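Local atomic coordinates of uncharacterized HTH-type transcriptional regulator HI_0893 (Haemophilus influenzae, PDB entry 3QKX), a protein that probably binds regulatory DNA as a transcription factor of the TetR family, through a predicted helix-turn-helix motif. Residues A10-S15 with A38-G43; E83-M88 with C125-F130; Q87-I92 with L151-A156. One frame throughout, in Å; residues are numbered along the deposited sequence.

Contact 1: residues A10-S15 with A38-G43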
loop_
_atom_site.group_PDB
_atom_site.type_symbol
_atom_site.label_atom_id
_atom_site.label_comp_id
_atom_site.label_asym_id
_atom_site.label_seq_id
_atom_site.Cartn_x
_atom_site.Cartn_y
_atom_site.Cartn_z
ATOM N N ALA A 10 16.575 -23.563 -4.321
ATOM C CA ALA A 10 15.238 -23.012 -4.135
ATOM C C ALA A 10 15.278 -21.499 -4.211
ATOM O O ALA A 10 14.416 -20.885 -4.839
ATOM C CB ALA A 10 14.638 -23.462 -2.782
ATOM N N GLU A 11 16.285 -20.902 -3.582
ATOM C CA GLU A 11 16.403 -19.437 -3.540
ATOM C C GLU A 11 16.787 -18.779 -4.921
ATOM O O GLU A 11 16.440 -17.717 -5.245
ATOM C CB GLU A 11 17.396 -19.007 -2.439
ATOM C CG GLU A 11 17.549 -17.460 -2.244
ATOM C CD GLU A 11 16.227 -16.738 -2.016
ATOM O OE1 GLU A 11 15.361 -17.275 -1.284
ATOM O OE2 GLU A 11 16.061 -15.622 -2.553
ATOM N N GLN A 12 17.609 -19.621 -5.648
ATOM C CA GLN A 12 17.901 -19.315 -7.047
ATOM C C GLN A 12 16.598 -19.153 -7.830
ATOM O O GLN A 12 16.423 -18.182 -8.538
ATOM C CB GLN A 12 18.774 -20.426 -7.654
ATOM C CG GLN A 12 19.456 -20.070 -8.973
ATOM C CD GLN A 12 20.364 -21.191 -9.468
ATOM O OE1 GLN A 12 21.058 -21.823 -8.681
ATOM N NE2 GLN A 12 20.357 -21.438 -10.781
ATOM N N ILE A 13 15.672 -20.083 -7.642
ATOM C CA ILE A 13 14.374 -20.035 -8.312
ATOM C C ILE A 13 13.489 -18.911 -7.747
ATOM O O ILE A 13 12.823 -18.203 -8.512
ATOM C CB ILE A 13 13.648 -21.406 -8.246
ATOM C CG1 ILE A 13 14.410 -22.452 -9.091
ATOM C CG2 ILE A 13 12.227 -21.301 -8.755
ATOM C CD1 ILE A 13 14.150 -23.929 -8.687
ATOM N N PHE A 14 13.503 -18.720 -6.428
ATOM C CA PHE A 14 12.661 -17.689 -5.820
ATOM C C PHE A 14 13.093 -16.285 -6.266
ATOM O O PHE A 14 12.260 -15.468 -6.629
ATOM C CB PHE A 14 12.669 -17.779 -4.283
ATOM C CG PHE A 14 11.993 -19.015 -3.716
ATOM C CD1 PHE A 14 10.797 -19.505 -4.238
ATOM C CD2 PHE A 14 12.533 -19.643 -2.603
ATOM C CE1 PHE A 14 10.197 -20.624 -3.694
ATOM C CE2 PHE A 14 11.928 -20.768 -2.044
ATOM C CZ PHE A 14 10.759 -21.254 -2.583
ATOM N N SER A 15 14.401 -16.040 -6.244
ATOM C CA SER A 15 14.994 -14.824 -6.791
ATOM C C SER A 15 14.504 -14.534 -8.210
ATOM O O SER A 15 14.191 -13.406 -8.542
ATOM C CB SER A 15 16.523 -14.958 -6.789
ATOM O OG SER A 15 17.142 -13.958 -7.590
ATOM N N ALA A 38 15.779 -18.636 -14.065
ATOM C CA ALA A 38 16.624 -19.122 -12.964
ATOM C C ALA A 38 17.898 -19.836 -13.423
ATOM O O ALA A 38 18.762 -20.100 -12.596
ATOM C CB ALA A 38 15.811 -20.032 -12.029
ATOM N N ASN A 39 18.014 -20.147 -14.724
ATOM C CA ASN A 39 19.133 -20.934 -15.257
ATOM C C ASN A 39 19.133 -22.367 -14.665
ATOM O O ASN A 39 20.169 -22.899 -14.273
ATOM C CB ASN A 39 20.472 -20.195 -15.022
ATOM C CG ASN A 39 21.517 -20.463 -16.120
ATOM O OD1 ASN A 39 21.464 -21.470 -16.847
ATOM N ND2 ASN A 39 22.476 -19.546 -16.240
ATOM N N VAL A 40 17.942 -22.963 -14.601
ATOM C CA VAL A 40 17.768 -24.341 -14.209
ATOM C C VAL A 40 17.005 -25.090 -15.295
ATOM O O VAL A 40 16.192 -24.506 -15.996
ATOM C CB VAL A 40 17.015 -24.478 -12.861
ATOM C CG1 VAL A 40 17.780 -23.808 -11.770
ATOM C CG2 VAL A 40 15.649 -23.925 -12.965
ATOM N N ALA A 41 17.285 -26.382 -15.430
ATOM C CA ALA A 41 16.600 -27.227 -16.389
ATOM C C ALA A 41 15.133 -27.354 -16.052
ATOM O O ALA A 41 14.784 -27.433 -14.878
ATOM C CB ALA A 41 17.243 -28.629 -16.400
ATOM N N ALA A 42 14.281 -27.423 -17.072
ATOM C CA ALA A 42 12.844 -27.707 -16.875
ATOM C C ALA A 42 12.598 -28.855 -15.868
ATOM O O ALA A 42 11.750 -28.753 -14.974
ATOM C CB ALA A 42 12.168 -28.023 -18.227
ATOM N N GLY A 43 13.371 -29.919 -15.995
ATOM C CA GLY A 43 13.330 -31.007 -15.035
ATOM C C GLY A 43 13.559 -30.604 -13.593
ATOM O O GLY A 43 12.935 -31.158 -12.703
#
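Gln12, on helix 6-23, reaches across to the turn that follows helix 31-38 and bonds to the carbonyl of Ala38. From CB, the side chain sets CG anti to the backbone N (chi1 -165°) and runs extended from there. CG and CD pass near Ala38 O, each 3.7 Å from it, and NE2 then closes to 2.8 Å from Ala38 O. The bond is nearly straight, with an angle of 173° at the hydrogen; Ala38 O lies in the amide plane of Gln12, and the N-H arrives nearly along the C=O axis. NE2 also meets Val40 CG1 at 3.6 Å, the two side chains approaching tip to tip.

Next to this polar link, Ala38 CB fits against the helix backbone, 4.0 Å from Ile13 CA, and Ile13 CG1 lies 4.1 Å from the same methyl. Ile13 CG1 also comes within 4.3 Å of Val40 CG2. Asn39, with positive phi (64°), ends helix 31-38 in a Schellman motif, and Ala41 is the N-cap of helix 42-48, which places the contact at the turn of the predicted helix-turn-helix. Ala16 and Leu9 of helix 6-23 extend the apolar strip on Ala38 and Val40, while Phe14 packs on helix 52-72.

The bonded carbonyl belongs to the last helical residue before the turn. One straight amide N-H from helix 6-23 thus satisfies Ala38 O at the end of helix 31-38, while the Ala38 methyl and the Ile13 and Val40 branches close the apolar side of the same contact.

Contact 2: residues E83-M88 with C125-F130. With SO4 (sulfate ion), chain F; EDO (1,2-ethanediol), chain C.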
loop_
_atom_site.group_PDB
_atom_site.type_symbol
_atom_site.label_atom_id
_atom_site.label_comp_id
_atom_site.label_asym_id
_atom_site.label_seq_id
_atom_site.Cartn_x
_atom_site.Cartn_y
_atom_site.Cartn_z
ATOM N N GLU A 83 14.697 3.873 19.771
ATOM C CA GLU A 83 15.807 3.420 18.927
ATOM C C GLU A 83 15.559 2.030 18.337
ATOM O O GLU A 83 15.994 1.757 17.211
ATOM C CB GLU A 83 17.138 3.446 19.682
ATOM C CG GLU A 83 17.603 4.858 20.097
ATOM C CD GLU A 83 17.832 5.829 18.904
ATOM O OE1 GLU A 83 18.006 5.364 17.737
ATOM O OE2 GLU A 83 17.828 7.064 19.152
ATOM N N GLN A 84 14.850 1.175 19.074
ATOM C CA GLN A 84 14.432 -0.110 18.541
ATOM C C GLN A 84 13.465 0.102 17.396
ATOM O O GLN A 84 13.554 -0.556 16.384
ATOM C CB GLN A 84 13.787 -0.986 19.619
ATOM C CG GLN A 84 14.753 -1.449 20.699
ATOM C CD GLN A 84 14.050 -2.122 21.882
ATOM O OE1 GLN A 84 12.939 -2.651 21.747
ATOM N NE2 GLN A 84 14.707 -2.119 23.035
ATOM N N TYR A 85 12.547 1.041 17.563
ATOM C CA TYR A 85 11.607 1.375 16.515
ATOM C C TYR A 85 12.324 2.035 15.325
ATOM O O TYR A 85 12.053 1.701 14.199
ATOM C CB TYR A 85 10.498 2.276 17.048
ATOM C CG TYR A 85 9.617 2.838 15.950
ATOM C CD1 TYR A 85 8.547 2.129 15.463
ATOM C CD2 TYR A 85 9.837 4.115 15.444
ATOM C CE1 TYR A 85 7.730 2.668 14.435
ATOM C CE2 TYR A 85 9.044 4.637 14.442
ATOM C CZ TYR A 85 8.002 3.908 13.940
ATOM O OH TYR A 85 7.223 4.458 12.944
ATOM N N ARG A 86 13.232 2.964 15.604
ATOM C CA ARG A 86 13.996 3.638 14.568
ATOM C C ARG A 86 14.837 2.661 13.766
ATOM O O ARG A 86 14.886 2.749 12.556
ATOM C CB ARG A 86 14.877 4.706 15.201
ATOM C CG ARG A 86 15.822 5.423 14.257
ATOM C CD ARG A 86 16.270 6.719 14.865
ATOM N NE ARG A 86 17.349 7.310 14.103
ATOM C CZ ARG A 86 18.654 7.102 14.299
ATOM N NH1 ARG A 86 19.118 6.285 15.258
ATOM N NH2 ARG A 86 19.520 7.706 13.493
ATOM N N GLN A 87 15.473 1.711 14.433
ATOM C CA GLN A 87 16.210 0.649 13.728
ATOM C C GLN A 87 15.290 -0.116 12.788
ATOM O O GLN A 87 15.653 -0.375 11.655
ATOM C CB GLN A 87 16.821 -0.324 14.723
ATOM C CG GLN A 87 17.733 -1.414 14.108
ATOM C CD GLN A 87 18.957 -0.815 13.474
ATOM O OE1 GLN A 87 19.794 -0.271 14.161
ATOM N NE2 GLN A 87 19.029 -0.851 12.155
HETATM N N MSE A 88 14.116 -0.500 13.278
HETATM C CA MSE A 88 13.167 -1.260 12.464
HETATM C C MSE A 88 12.704 -0.438 11.266
HETATM O O MSE A 88 12.556 -0.970 10.178
HETATM C CB MSE A 88 11.955 -1.721 13.295
HETATM C CG MSE A 88 12.237 -2.924 14.163
HETATM SE SE MSE A 88 10.602 -3.631 14.979
HETATM C CE MSE A 88 10.190 -2.178 16.224
ATOM N N CYS A 125 6.760 -12.557 15.973
ATOM C CA CYS A 125 7.153 -11.469 15.106
ATOM C C CYS A 125 7.765 -10.354 15.950
ATOM O O CYS A 125 7.224 -10.005 16.986
ATOM C CB CYS A 125 5.934 -10.940 14.347
ATOM S SG CYS A 125 6.288 -9.554 13.264
ATOM N N ARG A 126 8.889 -9.802 15.504
ATOM C CA ARG A 126 9.570 -8.722 16.227
ATOM C C ARG A 126 8.631 -7.539 16.540
ATOM O O ARG A 126 8.680 -6.987 17.633
ATOM C CB ARG A 126 10.804 -8.240 15.433
ATOM C CG ARG A 126 11.582 -7.046 16.019
ATOM C CD ARG A 126 11.939 -7.226 17.489
ATOM N NE ARG A 126 12.613 -8.503 17.764
ATOM C CZ ARG A 126 12.747 -9.068 18.970
ATOM N NH1 ARG A 126 12.222 -8.502 20.057
ATOM N NH2 ARG A 126 13.406 -10.244 19.099
ATOM N N TRP A 127 7.761 -7.184 15.596
ATOM C CA TRP A 127 6.809 -6.100 15.810
ATOM C C TRP A 127 5.893 -6.394 16.971
ATOM O O TRP A 127 5.702 -5.534 17.848
ATOM C CB TRP A 127 5.946 -5.849 14.577
ATOM C CG TRP A 127 4.948 -4.777 14.824
ATOM C CD1 TRP A 127 3.586 -4.909 14.876
ATOM C CD2 TRP A 127 5.229 -3.405 15.120
ATOM N NE1 TRP A 127 3.007 -3.695 15.182
ATOM C CE2 TRP A 127 3.998 -2.755 15.311
ATOM C CE3 TRP A 127 6.398 -2.664 15.223
ATOM C CZ2 TRP A 127 3.911 -1.403 15.623
ATOM C CZ3 TRP A 127 6.306 -1.308 15.526
ATOM C CH2 TRP A 127 5.079 -0.703 15.726
ATOM N N ASP A 128 5.305 -7.588 16.952
ATOM C CA ASP A 128 4.385 -8.023 17.992
ATOM C C ASP A 128 5.080 -7.996 19.341
ATOM O O ASP A 128 4.525 -7.460 20.314
ATOM C CB ASP A 128 3.827 -9.447 17.702
ATOM C CG ASP A 128 2.716 -9.467 16.598
ATOM O OD1 ASP A 128 2.281 -8.398 16.110
ATOM O OD2 ASP A 128 2.273 -10.575 16.232
ATOM N N LEU A 129 6.293 -8.560 19.386
ATOM C CA LEU A 129 7.089 -8.635 20.615
ATOM C C LEU A 129 7.438 -7.257 21.123
ATOM O O LEU A 129 7.354 -6.990 22.327
ATOM C CB LEU A 129 8.394 -9.409 20.395
ATOM C CG LEU A 129 8.360 -10.929 20.159
ATOM C CD1 LEU A 129 9.793 -11.486 20.120
ATOM C CD2 LEU A 129 7.543 -11.658 21.205
ATOM N N PHE A 130 7.848 -6.390 20.212
ATOM C CA PHE A 130 8.206 -5.037 20.567
ATOM C C PHE A 130 7.011 -4.302 21.174
ATOM O O PHE A 130 7.152 -3.634 22.187
ATOM C CB PHE A 130 8.720 -4.296 19.343
ATOM C CG PHE A 130 8.795 -2.801 19.517
ATOM C CD1 PHE A 130 9.900 -2.226 20.121
ATOM C CD2 PHE A 130 7.765 -1.970 19.063
ATOM C CE1 PHE A 130 9.996 -0.853 20.289
ATOM C CE2 PHE A 130 7.857 -0.574 19.209
ATOM C CZ PHE A 130 8.975 -0.018 19.836
HETATM S S SO4 F . 22.662 6.530 14.582
HETATM O O1 SO4 F . 22.577 5.125 14.996
HETATM O O2 SO4 F . 21.867 7.387 15.465
HETATM O O3 SO4 F . 22.192 6.647 13.198
HETATM O O4 SO4 F . 24.045 6.990 14.643
HETATM C C1 EDO C . 1.310 -6.656 12.298
HETATM O O1 EDO C . 1.656 -6.208 10.981
HETATM C C2 EDO C . 0.278 -7.778 12.219
HETATM O O2 EDO C . 0.059 -8.317 13.532
#
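An aromatic cluster in the core of the TetR-type C-terminal domain joins helix 81-98 to helix 126-137, with selenomethionine Met88 set against Trp127 and Phe130. The short segments run antiparallel at 165°, their axes 11.7 Å apart, a separation bridged by large side chains.

Met88 does most of the touching. Its chain bends at chi3 (-69°), which turns CE over one face of the Phe130 ring. CE stands 3.8 Å from the Phe130 centroid and 17° off the ring normal, a CH-pi contact; its nearest ring atom is Phe130 CG, so it sits toward the rim. SE is oblique to that ring, a longer Met-aromatic contact, and packs at 3.7 Å on Arg126 CG, where the two chains cross at about a right angle. The same CE meets the edge of the Trp127 ring, 4.0 Å from Trp127 CE3.

Beside it, the side chains of Tyr85 and Trp127 lie side by side, pointing the same way, with Tyr85 CD1 4.1 Å from Trp127 CZ3. Tyr85 CB also touches Phe130 CZ at 3.9 Å. At the ring edge Gln84 OE1 lies in the plane of Phe130, 3.5 Å from Phe130 CD1.

The polar ends find partners elsewhere: Gln84 NE2 bonds to Lys79 O, Tyr85 OH to Ser182 OG and Trp127 NE1 to Glu145 O. The placing of the Gln84 oxygen is consistent with a weak attraction to the partly positive C-H rim of Phe130, and the two helices are joined here by dispersion and ring contacts, with the hydrogen bonds directed to surrounding parts of the fold.

Contact 3: residues Q87-I92 with L151-A156. With SO4 (sulfate ion), chain F.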
loop_
_atom_site.group_PDB
_atom_site.type_symbol
_atom_site.label_atom_id
_atom_site.label_comp_id
_atom_site.label_asym_id
_atom_site.label_seq_id
_atom_site.Cartn_x
_atom_site.Cartn_y
_atom_site.Cartn_z
ATOM N N GLN A 87 15.473 1.711 14.433
ATOM C CA GLN A 87 16.210 0.649 13.728
ATOM C C GLN A 87 15.290 -0.116 12.788
ATOM O O GLN A 87 15.653 -0.375 11.655
ATOM C CB GLN A 87 16.821 -0.324 14.723
ATOM C CG GLN A 87 17.733 -1.414 14.108
ATOM C CD GLN A 87 18.957 -0.815 13.474
ATOM O OE1 GLN A 87 19.794 -0.271 14.161
ATOM N NE2 GLN A 87 19.029 -0.851 12.155
HETATM N N MSE A 88 14.116 -0.500 13.278
HETATM C CA MSE A 88 13.167 -1.260 12.464
HETATM C C MSE A 88 12.704 -0.438 11.266
HETATM O O MSE A 88 12.556 -0.970 10.178
HETATM C CB MSE A 88 11.955 -1.721 13.295
HETATM C CG MSE A 88 12.237 -2.924 14.163
HETATM SE SE MSE A 88 10.602 -3.631 14.979
HETATM C CE MSE A 88 10.190 -2.178 16.224
ATOM N N TRP A 89 12.474 0.854 11.465
ATOM C CA TRP A 89 12.090 1.741 10.357
ATOM C C TRP A 89 13.175 1.745 9.281
ATOM O O TRP A 89 12.892 1.555 8.111
ATOM C CB TRP A 89 11.859 3.170 10.867
ATOM C CG TRP A 89 11.037 3.995 9.943
ATOM C CD1 TRP A 89 9.712 4.232 10.042
ATOM C CD2 TRP A 89 11.485 4.690 8.784
ATOM N NE1 TRP A 89 9.288 5.015 9.003
ATOM C CE2 TRP A 89 10.359 5.299 8.205
ATOM C CE3 TRP A 89 12.733 4.838 8.154
ATOM C CZ2 TRP A 89 10.434 6.056 7.071
ATOM C CZ3 TRP A 89 12.798 5.571 7.018
ATOM C CH2 TRP A 89 11.651 6.188 6.482
ATOM N N LYS A 90 14.419 1.951 9.704
ATOM C CA LYS A 90 15.562 2.029 8.801
ATOM C C LYS A 90 15.809 0.699 8.111
ATOM O O LYS A 90 16.158 0.649 6.912
ATOM C CB LYS A 90 16.826 2.420 9.571
ATOM C CG LYS A 90 16.815 3.827 10.145
ATOM C CD LYS A 90 17.830 3.938 11.254
ATOM C CE LYS A 90 19.177 4.486 10.763
ATOM N NZ LYS A 90 20.182 4.566 11.871
ATOM N N ASN A 91 15.642 -0.390 8.860
ATOM C CA ASN A 91 15.771 -1.716 8.270
ATOM C C ASN A 91 14.828 -1.870 7.089
ATOM O O ASN A 91 15.238 -2.331 6.042
ATOM C CB ASN A 91 15.444 -2.820 9.259
ATOM C CG ASN A 91 16.491 -2.987 10.366
ATOM O OD1 ASN A 91 17.631 -2.571 10.239
ATOM N ND2 ASN A 91 16.066 -3.576 11.476
ATOM N N ILE A 92 13.569 -1.461 7.258
ATOM C CA ILE A 92 12.593 -1.586 6.188
ATOM C C ILE A 92 12.938 -0.664 5.039
ATOM O O ILE A 92 12.872 -1.071 3.887
ATOM C CB ILE A 92 11.161 -1.257 6.668
ATOM C CG1 ILE A 92 10.686 -2.280 7.698
ATOM C CG2 ILE A 92 10.191 -1.255 5.501
ATOM C CD1 ILE A 92 9.246 -1.979 8.246
ATOM N N LEU A 151 -0.238 2.822 11.797
ATOM C CA LEU A 151 0.011 4.214 12.202
ATOM C C LEU A 151 1.494 4.600 12.227
ATOM O O LEU A 151 1.798 5.783 12.330
ATOM C CB LEU A 151 -0.573 4.496 13.601
ATOM C CG LEU A 151 -2.085 4.543 13.784
ATOM C CD1 LEU A 151 -2.428 4.771 15.251
ATOM C CD2 LEU A 151 -2.737 5.620 12.927
ATOM N N SER A 152 2.409 3.631 12.166
ATOM C CA SER A 152 3.827 3.910 12.467
ATOM C C SER A 152 4.808 3.308 11.414
ATOM O O SER A 152 5.135 3.975 10.405
ATOM C CB SER A 152 4.159 3.449 13.876
ATOM O OG SER A 152 3.934 2.055 14.032
ATOM N N LEU A 153 5.232 2.059 11.602
ATOM C CA LEU A 153 6.202 1.464 10.682
ATOM C C LEU A 153 5.713 1.461 9.257
ATOM O O LEU A 153 6.519 1.503 8.333
ATOM C CB LEU A 153 6.536 0.024 11.049
ATOM C CG LEU A 153 7.782 -0.220 11.850
ATOM C CD1 LEU A 153 8.072 -1.733 11.862
ATOM C CD2 LEU A 153 8.922 0.562 11.264
ATOM N N LYS A 154 4.397 1.401 9.075
ATOM C CA LYS A 154 3.812 1.442 7.742
ATOM C C LYS A 154 4.347 2.581 6.909
ATOM O O LYS A 154 4.456 2.413 5.720
ATOM C CB LYS A 154 2.300 1.520 7.824
ATOM C CG LYS A 154 1.550 1.447 6.506
ATOM C CD LYS A 154 1.874 0.218 5.700
ATOM C CE LYS A 154 0.913 0.050 4.533
ATOM N NZ LYS A 154 1.261 -1.115 3.665
ATOM N N THR A 155 4.680 3.726 7.529
ATOM C CA THR A 155 5.223 4.888 6.805
ATOM C C THR A 155 6.489 4.543 6.003
ATOM O O THR A 155 6.655 4.981 4.869
ATOM C CB THR A 155 5.544 6.061 7.752
ATOM O OG1 THR A 155 6.350 5.595 8.858
ATOM C CG2 THR A 155 4.251 6.725 8.270
ATOM N N ALA A 156 7.337 3.697 6.577
ATOM C CA ALA A 156 8.554 3.263 5.908
ATOM C C ALA A 156 8.228 2.635 4.573
ATOM O O ALA A 156 8.833 2.997 3.549
ATOM C CB ALA A 156 9.301 2.323 6.753
HETATM S S SO4 F . 22.662 6.530 14.582
HETATM O O1 SO4 F . 22.577 5.125 14.996
HETATM O O2 SO4 F . 21.867 7.387 15.465
HETATM O O3 SO4 F . 22.192 6.647 13.198
HETATM O O4 SO4 F . 24.045 6.990 14.643
#
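Leu153 and Ala156 form the apolar centre with Trp89 and Ile92 of helix 81-98. Ala156 CB rests over one face of the Trp89 indole, 3.5 Å from the centroid of the five-membered ring and 14° off its normal, a CH-pi contact. The CA atoms of Trp89 and Ala156 are 5.9 Å apart, so the small methyl lets the backbones draw close. Ile92 CG2 touches the same methyl at 3.9 Å. The two branches of Leu153 divide the neighbouring surface: CD1 meets Ile92 CD1 at 3.8 Å, their side chains crossing at a slant, and also faces the CB of Met88, while CD2 packs on the helix backbone, 3.5 Å from Trp89 CA.

Outward from here lies the polar edge. The indole NE1 of Trp89 gives a hydrogen bond to Thr155 OG1, 3.0 Å away and only 2° out of the ring plane, with an angle of 166° at the hydrogen. This favours one setting of the indole about CB-CG, against residues 152-155. Ser152 O accepts from Thr155 N; Thr155 OG1 also lies 2.5 Å from Ser152 O, a bond so short that its detail is doubtful.

Val178 and Ile179 of helix 172-184 also pack on Trp89, and Leu71 of helix 52-72 reaches both Ile92 and Leu153. Thr155 also packs on Leu150 of the second subunit, so this junction of helices 81-98 and 154-165 reaches from the core of the C-terminal domain to the dimer contact.

In the fold
Contacts 2 and 3 are neighbours on helix 81-98, their centres 9 Å apart, and they share Gln87 and Met88, the latter meeting Phe130 in one and Leu153 in the other. They also touch directly: Trp127 CE3 is 3.9 Å from Leu153 CD1, and Trp127 CH2 is 3.4 Å from Ser152 OG. A sulfate, probably from the crystallisation liquor, is bonded by Arg86 and more weakly by Lys90. Contact 1 stands apart in the N-terminal TetR-type HTH region, with 38-43 in the predicted helix-turn-helix, on the opposite side of the chain's centre; its centre is 33 Å from that of contact 2 and 32 Å from that of contact 3, the nearest atoms being about 19 Å and 16 Å away, respectively.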